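Side-chain contacts in succinylglutamate desuccinylase/aspartoacylase (Ruegeria sp. TM1040, PDB 3NA6), which probably hydrolyses N-acylated amino acids, as a metal-dependent deacylase of the succinylglutamate desuccinylase/aspartoacylase family: residues A[65-70]-A[220-225]; A[232-237]-A[241-246]; A[286-291]-A[295-300]; A[310-315]-A[319-324]. All coordinates share one frame; numbering follows the deposited sequence. Where two conformers were deposited one is given.

The four contacts illustrate how chemistry follows place in a fold. Contacts 1 and 2 both use helix 219-235. Contact 1 is buried and rests on an alanine pair and a valine-asparagine crossing, whereas contact 2, about 16 Å away between centres, lies at the surface, where the helix ends near a calcium ion. Contacts 3 and 4 belong to the beta-rich C-terminal part, their centres about 14 Å apart, and there backbone hydrogen bonds join neighbouring strands. Contact 3 is partly buried and adds a proline-tryptophan CH-pi contact; contact 4 is fully buried, with water and an arginine-to-carbonyl grip serving its polar groups. Contacts 1, 3 and 4 all touch the second subunit; contact 2 touches no other chain of the assembly.

Contact 1. Residues A[65-70]-A[220-225]; sequences GPVALQ and RSNAIA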
loop_
_atom_site.group_PDB
_atom_site.type_symbol
_atom_site.label_atom_id
_atom_site.label_comp_id
_atom_site.label_asym_id
_atom_site.label_seq_id
_atom_site.Cartn_x
_atom_site.Cartn_y
_atom_site.Cartn_z
ATOM N N GLY A 65 -26.226 -12.380 10.639
ATOM C CA GLY A 65 -26.359 -12.196 12.082
ATOM C C GLY A 65 -26.414 -10.723 12.441
ATOM O O GLY A 65 -27.305 -10.280 13.151
ATOM N N PRO A 66 -25.490 -9.942 11.892
ATOM C CA PRO A 66 -25.539 -8.513 12.161
ATOM C C PRO A 66 -26.868 -7.819 11.820
ATOM O O PRO A 66 -27.322 -6.951 12.576
ATOM C CB PRO A 66 -24.386 -7.993 11.320
ATOM C CG PRO A 66 -23.369 -9.077 11.439
ATOM C CD PRO A 66 -24.186 -10.338 11.321
ATOM N N VAL A 67 -27.485 -8.178 10.698
ATOM C CA VAL A 67 -28.804 -7.627 10.359
ATOM C C VAL A 67 -29.832 -8.021 11.426
ATOM O O VAL A 67 -30.581 -7.171 11.932
ATOM C CB VAL A 67 -29.249 -8.076 8.952
ATOM C CG1 VAL A 67 -30.719 -7.697 8.699
ATOM C CG2 VAL A 67 -28.329 -7.463 7.891
ATOM N N ALA A 68 -29.894 -9.315 11.753
ATOM C CA ALA A 68 -30.867 -9.815 12.733
ATOM C C ALA A 68 -30.679 -9.182 14.109
ATOM O O ALA A 68 -31.667 -8.850 14.805
ATOM C CB ALA A 68 -30.792 -11.364 12.831
ATOM N N LEU A 69 -29.414 -8.963 14.480
ATOM C CA LEU A 69 -29.075 -8.428 15.810
ATOM C C LEU A 69 -29.274 -6.930 15.878
ATOM O O LEU A 69 -29.737 -6.420 16.923
ATOM C CB LEU A 69 -27.656 -8.839 16.259
ATOM C CG LEU A 69 -27.495 -10.357 16.484
ATOM C CD1 LEU A 69 -26.025 -10.808 16.686
ATOM C CD2 LEU A 69 -28.337 -10.771 17.720
ATOM N N GLN A 70 -28.980 -6.208 14.790
ATOM C CA GLN A 70 -29.274 -4.778 14.815
ATOM C C GLN A 70 -30.783 -4.580 14.966
ATOM O O GLN A 70 -31.212 -3.735 15.740
ATOM C CB GLN A 70 -28.788 -4.025 13.575
ATOM C CG GLN A 70 -27.320 -3.700 13.562
ATOM C CD GLN A 70 -26.966 -2.539 14.526
ATOM O OE1 GLN A 70 -27.348 -2.532 15.704
ATOM N NE2 GLN A 70 -26.228 -1.589 14.033
ATOM N N ARG A 220 -34.150 -13.609 2.076
ATOM C CA ARG A 220 -34.383 -14.988 2.564
ATOM C C ARG A 220 -33.397 -15.353 3.663
ATOM O O ARG A 220 -33.792 -15.916 4.690
ATOM C CB ARG A 220 -34.297 -16.040 1.439
ATOM C CG ARG A 220 -34.566 -17.517 1.909
ATOM C CD ARG A 220 -34.041 -18.545 0.870
ATOM N NE ARG A 220 -34.044 -19.940 1.346
ATOM C CZ ARG A 220 -32.962 -20.702 1.478
ATOM N NH1 ARG A 220 -31.776 -20.231 1.155
ATOM N NH2 ARG A 220 -33.069 -21.956 1.899
ATOM N N SER A 221 -32.117 -15.035 3.465
ATOM C CA SER A 221 -31.103 -15.439 4.457
ATOM C C SER A 221 -31.214 -14.589 5.733
ATOM O O SER A 221 -31.091 -15.122 6.855
ATOM C CB SER A 221 -29.669 -15.449 3.876
ATOM O OG SER A 221 -29.184 -14.150 3.585
ATOM N N ASN A 222 -31.478 -13.290 5.553
ATOM C CA ASN A 222 -31.759 -12.408 6.660
ATOM C C ASN A 222 -32.985 -12.916 7.423
ATOM O O ASN A 222 -32.990 -12.902 8.673
ATOM C CB ASN A 222 -32.028 -10.963 6.216
ATOM C CG ASN A 222 -30.830 -10.270 5.619
ATOM O OD1 ASN A 222 -29.686 -10.595 5.917
ATOM N ND2 ASN A 222 -31.101 -9.254 4.780
ATOM N N ALA A 223 -34.014 -13.394 6.702
ATOM C CA ALA A 223 -35.218 -13.870 7.397
ATOM C C ALA A 223 -34.929 -15.185 8.184
ATOM O O ALA A 223 -35.482 -15.391 9.264
ATOM C CB ALA A 223 -36.397 -14.016 6.427
ATOM N N ILE A 224 -34.047 -16.042 7.657
ATOM C CA ILE A 224 -33.640 -17.271 8.351
ATOM C C ILE A 224 -32.994 -16.915 9.698
ATOM O O ILE A 224 -33.283 -17.535 10.716
ATOM C CB ILE A 224 -32.681 -18.181 7.487
ATOM C CG1 ILE A 224 -33.415 -18.800 6.275
ATOM C CG2 ILE A 224 -32.006 -19.285 8.403
ATOM C CD1 ILE A 224 -32.455 -19.303 5.137
ATOM N N ALA A 225 -32.145 -15.895 9.694
ATOM C CA ALA A 225 -31.462 -15.437 10.903
ATOM C C ALA A 225 -32.434 -14.879 11.938
ATOM O O ALA A 225 -32.299 -15.169 13.119
ATOM C CB ALA A 225 -30.375 -14.364 10.577
#
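Two helices approach most closely at Ala-68 and Ala-225, whose CA atoms stand 5.9 Å apart, a close separation that suits two alanines. Both methyl groups point into the interface and meet directly, Ala-68 CB lying 3.8 Å from Ala-225 CB, so the helices are spaced by two methyl groups alone at this point. One position earlier on the first helix, Val-67 meets Asn-222, and the two side chains cross at about a right angle. Both branches of the valine take part: CG2 comes 3.9 Å from Asn-222 OD1, while CG1, anti to the backbone N (chi1 170°), sits 4.0 Å from Asn-222 CG. The amide oxygen thus faces an apolar neighbour on this side, but it is not left without a polar partner, because Ser-217 hydrogen-bonds to it. Glu-269 of the second subunit packs on both Val-67 and Asn-222, and within the chain Ser-221 OG is hydrogen-bonded to Glu-64. Close alanine-to-alanine packing of this kind joins helices 64-75 and 219-235 in the alpha/beta catalytic domain, which is classed with the zinc exopeptidases.

Contact 2. Residues A[232-237]-A[241-246]; sequences VLIHFG and GEMQID. With CA (calcium ion), chain C.
Gly-241 starts the second segment with its carbonyl O against the methyl CG2 of Ile-234, 3.6 Å away, on the last turn of helix 219-235. With the backbone angles found here, a CB would collide with the carbonyl O of the residue before, so glycine fits the position. Glu-242 follows and presents its backbone rather than its side chain: its O lies 3.8 Å from Ile-234 CD1 and accepts a hydrogen bond from Arg-230, further back on the same helix. Met-243, present as selenomethionine, then lies along the isoleucine, the two side chains running antiparallel alongside one another. Its CG is 3.8 Å from Ile-234 CG2, the branch that stands anti to the backbone N (CG1 has chi1 -67°), and the apolar patch is extended by Ala-177 of helix 165-178. Gln-244 adds a backbone anchor, its O accepting from Asn-231, and Asp-246 ends the segment in a salt bridge with Lys-227. The returning chain is therefore strapped along the helix it has just left. That helix closes in a Schellman motif at Gly-237, which has positive phi and whose N bonds to Ile-234 O at 2.9 Å. The carbonyl O of Gly-237 binds the calcium ion at 2.4 Å, and Thr-82 and four waters complete a six-ligand site at this helix C-terminus.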
loop_
_atom_site.group_PDB
_atom_site.type_symbol
_atom_site.label_atom_id
_atom_site.label_comp_id
_atom_site.label_asym_id
_atom_site.label_seq_id
_atom_site.Cartn_x
_atom_site.Cartn_y
_atom_site.Cartn_z
ATOM N N VAL A 232 -34.926 -19.389 19.056
ATOM C CA VAL A 232 -34.073 -19.840 20.167
ATOM C C VAL A 232 -34.324 -18.990 21.419
ATOM O O VAL A 232 -34.300 -19.513 22.538
ATOM C CB VAL A 232 -32.566 -19.941 19.817
ATOM C CG1 VAL A 232 -32.365 -20.921 18.656
ATOM C CG2 VAL A 232 -31.974 -18.577 19.500
ATOM N N LEU A 233 -34.573 -17.694 21.237
ATOM C CA LEU A 233 -34.895 -16.844 22.382
ATOM C C LEU A 233 -36.212 -17.246 23.089
ATOM O O LEU A 233 -36.319 -17.124 24.327
ATOM C CB LEU A 233 -34.873 -15.353 22.002
ATOM C CG LEU A 233 -33.488 -14.761 21.656
ATOM C CD1 LEU A 233 -33.604 -13.278 21.271
ATOM C CD2 LEU A 233 -32.482 -14.972 22.775
ATOM N N ILE A 234 -37.192 -17.734 22.332
ATOM C CA ILE A 234 -38.402 -18.350 22.918
ATOM C C ILE A 234 -38.039 -19.676 23.636
ATOM O O ILE A 234 -38.468 -19.905 24.764
ATOM C CB ILE A 234 -39.503 -18.596 21.859
ATOM C CG1 ILE A 234 -40.046 -17.254 21.332
ATOM C CG2 ILE A 234 -40.689 -19.425 22.467
ATOM C CD1 ILE A 234 -40.945 -17.342 20.019
ATOM N N HIS A 235 -37.258 -20.527 22.973
ATOM C CA HIS A 235 -36.782 -21.803 23.539
ATOM C C HIS A 235 -36.074 -21.574 24.889
ATOM O O HIS A 235 -36.279 -22.341 25.857
ATOM C CB HIS A 235 -35.825 -22.477 22.523
ATOM C CG HIS A 235 -35.240 -23.798 22.962
ATOM N ND1 HIS A 235 -35.939 -24.989 22.897
ATOM C CD2 HIS A 235 -34.019 -24.109 23.459
ATOM C CE1 HIS A 235 -35.165 -25.972 23.322
ATOM N NE2 HIS A 235 -33.996 -25.467 23.670
ATOM N N PHE A 236 -35.280 -20.499 24.965
ATOM C CA PHE A 236 -34.551 -20.157 26.190
ATOM C C PHE A 236 -35.403 -19.400 27.217
ATOM O O PHE A 236 -34.910 -19.051 28.300
ATOM C CB PHE A 236 -33.299 -19.314 25.864
ATOM C CG PHE A 236 -32.250 -20.030 25.017
ATOM C CD1 PHE A 236 -31.913 -21.361 25.256
ATOM C CD2 PHE A 236 -31.566 -19.341 24.026
ATOM C CE1 PHE A 236 -30.918 -21.991 24.506
ATOM C CE2 PHE A 236 -30.570 -19.983 23.271
ATOM C CZ PHE A 236 -30.273 -21.313 23.509
ATOM N N GLY A 237 -36.655 -19.121 26.870
ATOM C CA GLY A 237 -37.584 -18.491 27.780
ATOM C C GLY A 237 -37.382 -16.995 27.955
ATOM O O GLY A 237 -37.952 -16.395 28.859
ATOM N N GLY A 241 -43.993 -16.145 22.947
ATOM C CA GLY A 241 -44.689 -16.257 21.662
ATOM C C GLY A 241 -44.603 -17.673 21.131
ATOM O O GLY A 241 -44.101 -18.550 21.813
ATOM N N GLU A 242 -45.103 -17.900 19.921
ATOM C CA GLU A 242 -45.043 -19.231 19.332
ATOM C C GLU A 242 -43.928 -19.254 18.307
ATOM O O GLU A 242 -43.714 -18.294 17.575
ATOM C CB GLU A 242 -46.395 -19.659 18.725
ATOM C CG GLU A 242 -46.639 -19.243 17.279
ATOM C CD GLU A 242 -48.111 -19.346 16.873
ATOM O OE1 GLU A 242 -48.964 -19.599 17.755
ATOM O OE2 GLU A 242 -48.409 -19.159 15.677
HETATM N N MSE A 243 -43.201 -20.359 18.296
HETATM C CA MSE A 243 -42.087 -20.520 17.403
HETATM C C MSE A 243 -42.584 -20.768 15.996
HETATM O O MSE A 243 -43.679 -21.256 15.818
HETATM C CB MSE A 243 -41.263 -21.688 17.880
HETATM C CG MSE A 243 -40.658 -21.447 19.277
HETATM SE SE MSE A 243 -39.202 -22.670 19.526
HETATM C CE MSE A 243 -40.301 -24.337 19.419
ATOM N N GLN A 244 -41.789 -20.406 15.000
ATOM C CA GLN A 244 -42.112 -20.722 13.619
ATOM C C GLN A 244 -41.393 -22.012 13.344
ATOM O O GLN A 244 -40.176 -22.109 13.576
ATOM C CB GLN A 244 -41.600 -19.650 12.652
ATOM C CG GLN A 244 -42.071 -18.216 12.916
ATOM C CD GLN A 244 -41.250 -17.171 12.121
ATOM O OE1 GLN A 244 -40.517 -16.351 12.710
ATOM N NE2 GLN A 244 -41.336 -17.234 10.781
ATOM N N ILE A 245 -42.134 -23.002 12.859
ATOM C CA ILE A 245 -41.600 -24.314 12.527
ATOM C C ILE A 245 -41.895 -24.647 11.080
ATOM O O ILE A 245 -43.043 -24.757 10.679
ATOM C CB ILE A 245 -42.194 -25.415 13.382
ATOM C CG1 ILE A 245 -41.922 -25.148 14.875
ATOM C CG2 ILE A 245 -41.614 -26.781 12.962
ATOM C CD1 ILE A 245 -42.854 -25.939 15.840
ATOM N N ASP A 246 -40.840 -24.814 10.298
ATOM C CA ASP A 246 -40.943 -25.231 8.917
ATOM C C ASP A 246 -40.145 -26.524 8.743
ATOM O O ASP A 246 -39.420 -26.945 9.644
ATOM C CB ASP A 246 -40.360 -24.136 8.020
ATOM C CG ASP A 246 -41.096 -22.821 8.157
ATOM O OD1 ASP A 246 -42.258 -22.772 7.746
ATOM O OD2 ASP A 246 -40.530 -21.835 8.677
HETATM CA CA CA C . -39.704 -16.549 30.445
HETATM O O HOH W 1 -41.404 -17.285 28.787
HETATM O O HOH W 2 -39.453 -19.017 31.021
HETATM O O HOH W 3 -41.158 -15.858 32.392
HETATM O O HOH W 4 -37.610 -16.412 32.014
#

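Contact 3. Residues A[286-291]-A[295-300]; sequences RVWSPD and EAPVEY
Trp-288 carries its CG anti to its own carbonyl carbon (chi1 -65°) and stands its ring across that bond (chi2 88°), which presents one indole face to Pro-297. This is a beta hairpin of strands 283-288 and 298-301, tied at Val-287 and Val-298 by a pair of backbone hydrogen bonds, Val-287 N to Val-298 O at 2.8 Å and Val-298 N to Val-287 O at 2.9 Å. The proline makes a CH-pi contact, its CB sitting over the centre of the six-membered ring of Trp-288, 9° off the normal, while Pro-297 CG lies 3.7 Å from Trp-288 CH2. Arg-286 lies beside Pro-297 and places NH2 at the indole edge; Glu-269 takes up both this NH2 and Trp-288 NE1, while Glu-71 of the second subunit also forms a salt bridge with the arginine. An alanine in place of Trp-288 would probably open a gap beside Pro-297 and leave Glu-269 without its indole N-H. On the face bearing the valines, Val-287 CG2 meets the edge of the Tyr-300 ring, 3.8 Å from CE2. Near the turn, a water accepts from Ser-289 N at 3.0 Å and donates to Glu-295 O at 2.8 Å.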
loop_
_atom_site.group_PDB
_atom_site.type_symbol
_atom_site.label_atom_id
_atom_site.label_comp_id
_atom_site.label_asym_id
_atom_site.label_seq_id
_atom_site.Cartn_x
_atom_site.Cartn_y
_atom_site.Cartn_z
ATOM N N ARG A 286 -14.852 -27.279 -12.527
ATOM C CA ARG A 286 -13.701 -27.237 -13.426
ATOM C C ARG A 286 -12.948 -25.932 -13.240
ATOM O O ARG A 286 -13.567 -24.870 -13.101
ATOM C CB ARG A 286 -14.128 -27.384 -14.882
ATOM C CG ARG A 286 -14.896 -28.665 -15.162
ATOM C CD ARG A 286 -15.128 -28.879 -16.645
ATOM N NE ARG A 286 -16.057 -27.912 -17.208
ATOM C CZ ARG A 286 -16.425 -27.901 -18.481
ATOM N NH1 ARG A 286 -15.936 -28.822 -19.315
ATOM N NH2 ARG A 286 -17.255 -26.963 -18.921
ATOM N N VAL A 287 -11.618 -26.026 -13.237
ATOM C CA VAL A 287 -10.742 -24.862 -13.200
ATOM C C VAL A 287 -10.092 -24.602 -14.581
ATOM O O VAL A 287 -9.344 -25.479 -15.135
ATOM C CB VAL A 287 -9.673 -24.980 -12.095
ATOM C CG1 VAL A 287 -8.897 -23.647 -11.986
ATOM C CG2 VAL A 287 -10.353 -25.248 -10.742
ATOM N N TRP A 288 -10.413 -23.432 -15.151
ATOM C CA TRP A 288 -9.932 -23.041 -16.489
ATOM C C TRP A 288 -8.694 -22.161 -16.304
ATOM O O TRP A 288 -8.566 -21.455 -15.312
ATOM C CB TRP A 288 -10.995 -22.268 -17.266
ATOM C CG TRP A 288 -12.217 -23.045 -17.605
ATOM C CD1 TRP A 288 -13.351 -23.191 -16.842
ATOM C CD2 TRP A 288 -12.425 -23.821 -18.782
ATOM N NE1 TRP A 288 -14.260 -23.999 -17.503
ATOM C CE2 TRP A 288 -13.703 -24.424 -18.677
ATOM C CE3 TRP A 288 -11.656 -24.066 -19.926
ATOM C CZ2 TRP A 288 -14.231 -25.246 -19.684
ATOM C CZ3 TRP A 288 -12.163 -24.908 -20.895
ATOM C CH2 TRP A 288 -13.446 -25.474 -20.775
ATOM N N SER A 289 -7.796 -22.210 -17.260
ATOM C CA SER A 289 -6.587 -21.406 -17.240
ATOM C C SER A 289 -6.946 -19.956 -17.207
ATOM O O SER A 289 -7.725 -19.479 -18.059
ATOM C CB SER A 289 -5.730 -21.645 -18.495
ATOM O OG SER A 289 -4.630 -20.743 -18.539
ATOM N N PRO A 290 -6.342 -19.224 -16.264
ATOM C CA PRO A 290 -6.494 -17.782 -16.198
ATOM C C PRO A 290 -5.616 -17.020 -17.162
ATOM O O PRO A 290 -5.697 -15.809 -17.201
ATOM C CB PRO A 290 -6.022 -17.470 -14.785
ATOM C CG PRO A 290 -4.875 -18.347 -14.623
ATOM C CD PRO A 290 -5.301 -19.682 -15.319
ATOM N N ASP A 291 -4.752 -17.689 -17.908
ATOM C CA ASP A 291 -3.847 -16.919 -18.753
ATOM C C ASP A 291 -3.624 -17.387 -20.201
ATOM O O ASP A 291 -2.780 -16.846 -20.896
ATOM C CB ASP A 291 -2.520 -16.745 -18.049
ATOM C CG ASP A 291 -1.810 -18.048 -17.769
ATOM O OD1 ASP A 291 -2.107 -19.086 -18.371
ATOM O OD2 ASP A 291 -0.891 -18.006 -16.943
ATOM N N GLU A 295 -6.742 -24.690 -23.606
ATOM C CA GLU A 295 -6.236 -25.730 -22.721
ATOM C C GLU A 295 -7.401 -26.490 -22.079
ATOM O O GLU A 295 -8.381 -25.889 -21.672
ATOM C CB GLU A 295 -5.368 -25.067 -21.646
ATOM C CG GLU A 295 -4.351 -25.946 -20.958
ATOM C CD GLU A 295 -3.393 -25.140 -20.054
ATOM O OE1 GLU A 295 -3.700 -24.926 -18.858
ATOM O OE2 GLU A 295 -2.328 -24.732 -20.548
ATOM N N ALA A 296 -7.295 -27.815 -21.971
ATOM C CA ALA A 296 -8.292 -28.587 -21.239
ATOM C C ALA A 296 -8.325 -28.124 -19.782
ATOM O O ALA A 296 -7.280 -27.898 -19.162
ATOM C CB ALA A 296 -7.995 -30.104 -21.308
ATOM N N PRO A 297 -9.521 -27.975 -19.226
ATOM C CA PRO A 297 -9.676 -27.534 -17.831
ATOM C C PRO A 297 -9.314 -28.645 -16.860
ATOM O O PRO A 297 -9.269 -29.777 -17.270
ATOM C CB PRO A 297 -11.163 -27.229 -17.734
ATOM C CG PRO A 297 -11.821 -28.100 -18.765
ATOM C CD PRO A 297 -10.804 -28.367 -19.845
ATOM N N VAL A 298 -9.033 -28.333 -15.599
ATOM C CA VAL A 298 -8.805 -29.366 -14.574
ATOM C C VAL A 298 -10.146 -29.641 -13.963
ATOM O O VAL A 298 -10.891 -28.717 -13.672
ATOM C CB VAL A 298 -7.816 -28.898 -13.484
ATOM C CG1 VAL A 298 -7.625 -29.962 -12.410
ATOM C CG2 VAL A 298 -6.455 -28.537 -14.115
ATOM N N GLU A 299 -10.449 -30.912 -13.738
ATOM C CA GLU A 299 -11.771 -31.325 -13.271
ATOM C C GLU A 299 -11.744 -31.861 -11.861
ATOM O O GLU A 299 -10.811 -32.544 -11.482
ATOM C CB GLU A 299 -12.302 -32.427 -14.204
ATOM C CG GLU A 299 -12.468 -31.989 -15.634
ATOM C CD GLU A 299 -13.170 -33.009 -16.515
ATOM O OE1 GLU A 299 -12.991 -34.224 -16.303
ATOM O OE2 GLU A 299 -13.897 -32.574 -17.428
ATOM N N TYR A 300 -12.770 -31.528 -11.080
ATOM C CA TYR A 300 -12.924 -32.030 -9.732
ATOM C C TYR A 300 -14.252 -32.798 -9.678
ATOM O O TYR A 300 -15.315 -32.259 -10.026
ATOM C CB TYR A 300 -12.772 -30.886 -8.705
ATOM C CG TYR A 300 -11.336 -30.355 -8.718
ATOM C CD1 TYR A 300 -10.329 -31.032 -8.027
ATOM C CD2 TYR A 300 -10.963 -29.243 -9.484
ATOM C CE1 TYR A 300 -8.996 -30.592 -8.062
ATOM C CE2 TYR A 300 -9.608 -28.782 -9.518
ATOM C CZ TYR A 300 -8.636 -29.484 -8.827
ATOM O OH TYR A 300 -7.304 -29.085 -8.818
HETATM O O HOH W 5 -8.189 -24.435 -19.256
HETATM O O HOH W 6 -2.591 -22.038 -17.962
#

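Contact 4. Residues A[310-315]-A[319-324]; sequences SRHFPG and SGDCAA
His-312 and Asp-321 cross obliquely, imidazole and carboxylate planes only 22° apart, and meet where His-312 CE1 comes 3.3 Å from Asp-321 OD2. The approach is made through a ring carbon, and the polar ends have other partners. His-312 ND1 meets a water in the ring plane at 2.9 Å, which donates in turn to Cys-322 O, and NE2 is hydrogen-bonded to Met-316 O. Held at both nitrogens, the ring has its rotation fixed, with Pro-314 CD above one face, toward its rim, and Phe-268 in an edge-to-face stack. Asp-321 OD2 accepts from the backbone N of Lys-318, and its OD1 bonds to Ser-32 of the third subunit. His-312 ends strand 306-312 and Asp-321 leads into strand 322-327, its antiparallel neighbour in a curled sheet that also takes in strand 151-153. Here His-312 N donates to Ala-323 O at 2.9 Å, nearly straight at 174° but from above the carbonyl plane. Arg-311, paired with Ala-324 at a non-hydrogen-bonded position, has CG between the backbone N and carbonyl carbon (chi1 53°), and its chain bends so that NE at 2.8 Å and NH2 at 3.1 Å both grip His-312 O. A methionine in its place would probably leave that carbonyl without either donor, and Ser-217 O of the second subunit without the partner NH1 provides. Cys-322 is joined by a disulfide to Cys-258.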
loop_
_atom_site.group_PDB
_atom_site.type_symbol
_atom_site.label_atom_id
_atom_site.label_comp_id
_atom_site.label_asym_id
_atom_site.label_seq_id
_atom_site.Cartn_x
_atom_site.Cartn_y
_atom_site.Cartn_z
ATOM N N SER A 310 -21.337 -26.726 0.325
ATOM C CA SER A 310 -20.430 -25.595 0.417
ATOM C C SER A 310 -19.718 -25.416 -0.907
ATOM O O SER A 310 -19.434 -26.398 -1.584
ATOM C CB SER A 310 -19.383 -25.833 1.508
ATOM O OG SER A 310 -18.661 -24.617 1.726
ATOM N N ARG A 311 -19.430 -24.175 -1.284
ATOM C CA ARG A 311 -18.631 -23.923 -2.496
ATOM C C ARG A 311 -17.702 -22.739 -2.353
ATOM O O ARG A 311 -18.009 -21.797 -1.629
ATOM C CB ARG A 311 -19.523 -23.702 -3.718
ATOM C CG ARG A 311 -20.619 -22.635 -3.575
ATOM C CD ARG A 311 -21.086 -22.094 -4.953
ATOM N NE ARG A 311 -19.990 -21.376 -5.632
ATOM C CZ ARG A 311 -20.092 -20.762 -6.817
ATOM N NH1 ARG A 311 -21.226 -20.770 -7.484
ATOM N NH2 ARG A 311 -19.033 -20.145 -7.342
ATOM N N HIS A 312 -16.577 -22.799 -3.064
ATOM C CA HIS A 312 -15.741 -21.626 -3.269
ATOM C C HIS A 312 -16.624 -20.601 -3.946
ATOM O O HIS A 312 -17.296 -20.940 -4.923
ATOM C CB HIS A 312 -14.568 -21.984 -4.192
ATOM C CG HIS A 312 -13.700 -20.826 -4.565
ATOM N ND1 HIS A 312 -12.704 -20.338 -3.739
ATOM C CD2 HIS A 312 -13.641 -20.091 -5.704
ATOM C CE1 HIS A 312 -12.099 -19.328 -4.342
ATOM N NE2 HIS A 312 -12.640 -19.162 -5.537
ATOM N N PHE A 313 -16.594 -19.352 -3.475
ATOM C CA PHE A 313 -17.451 -18.310 -4.046
ATOM C C PHE A 313 -16.897 -17.512 -5.257
ATOM O O PHE A 313 -17.532 -17.489 -6.303
ATOM C CB PHE A 313 -17.933 -17.403 -2.918
ATOM C CG PHE A 313 -18.944 -16.389 -3.336
ATOM C CD1 PHE A 313 -20.279 -16.710 -3.339
ATOM C CD2 PHE A 313 -18.565 -15.100 -3.662
ATOM C CE1 PHE A 313 -21.221 -15.792 -3.700
ATOM C CE2 PHE A 313 -19.511 -14.171 -4.014
ATOM C CZ PHE A 313 -20.850 -14.534 -4.020
ATOM N N PRO A 314 -15.692 -16.896 -5.141
ATOM C CA PRO A 314 -15.247 -15.995 -6.177
ATOM C C PRO A 314 -14.969 -16.662 -7.520
ATOM O O PRO A 314 -14.686 -17.846 -7.585
ATOM C CB PRO A 314 -13.939 -15.371 -5.592
ATOM C CG PRO A 314 -14.027 -15.585 -4.138
ATOM C CD PRO A 314 -14.785 -16.885 -3.980
ATOM N N GLY A 315 -15.075 -15.871 -8.581
ATOM C CA GLY A 315 -14.805 -16.307 -9.926
ATOM C C GLY A 315 -13.436 -16.896 -10.119
ATOM O O GLY A 315 -13.254 -17.767 -10.953
ATOM N N SER A 319 -4.760 -21.999 -5.890
ATOM C CA SER A 319 -4.182 -23.220 -5.409
ATOM C C SER A 319 -4.352 -23.340 -3.884
ATOM O O SER A 319 -4.095 -22.400 -3.114
ATOM C CB SER A 319 -2.713 -23.283 -5.810
ATOM O OG SER A 319 -2.241 -24.580 -5.589
ATOM N N GLY A 320 -4.868 -24.493 -3.465
ATOM C CA GLY A 320 -5.106 -24.782 -2.069
ATOM C C GLY A 320 -6.488 -24.380 -1.560
ATOM O O GLY A 320 -6.788 -24.635 -0.397
ATOM N N ASP A 321 -7.316 -23.738 -2.397
ATOM C CA ASP A 321 -8.695 -23.354 -1.987
ATOM C C ASP A 321 -9.602 -24.572 -1.984
ATOM O O ASP A 321 -9.524 -25.412 -2.891
ATOM C CB ASP A 321 -9.310 -22.294 -2.911
ATOM C CG ASP A 321 -8.667 -20.919 -2.763
ATOM O OD1 ASP A 321 -7.896 -20.710 -1.819
ATOM O OD2 ASP A 321 -8.914 -20.031 -3.616
ATOM N N CYS A 322 -10.481 -24.656 -0.989
ATOM C CA CYS A 322 -11.554 -25.643 -1.009
ATOM C C CYS A 322 -12.593 -25.294 -2.074
ATOM O O CYS A 322 -13.293 -24.303 -1.947
ATOM C CB CYS A 322 -12.223 -25.731 0.342
ATOM S SG CYS A 322 -13.459 -27.064 0.401
ATOM N N ALA A 323 -12.702 -26.121 -3.109
ATOM C CA ALA A 323 -13.648 -25.876 -4.215
ATOM C C ALA A 323 -15.111 -26.098 -3.827
ATOM O O ALA A 323 -15.983 -25.365 -4.251
ATOM C CB ALA A 323 -13.315 -26.776 -5.414
ATOM N N ALA A 324 -15.371 -27.134 -3.057
ATOM C CA ALA A 324 -16.719 -27.570 -2.807
ATOM C C ALA A 324 -16.708 -28.662 -1.756
ATOM O O ALA A 324 -15.687 -29.347 -1.556
ATOM C CB ALA A 324 -17.327 -28.109 -4.087
HETATM O O HOH W 7 -16.156 -25.132 -0.274
HETATM O O HOH W 8 -12.608 -21.617 -1.100
#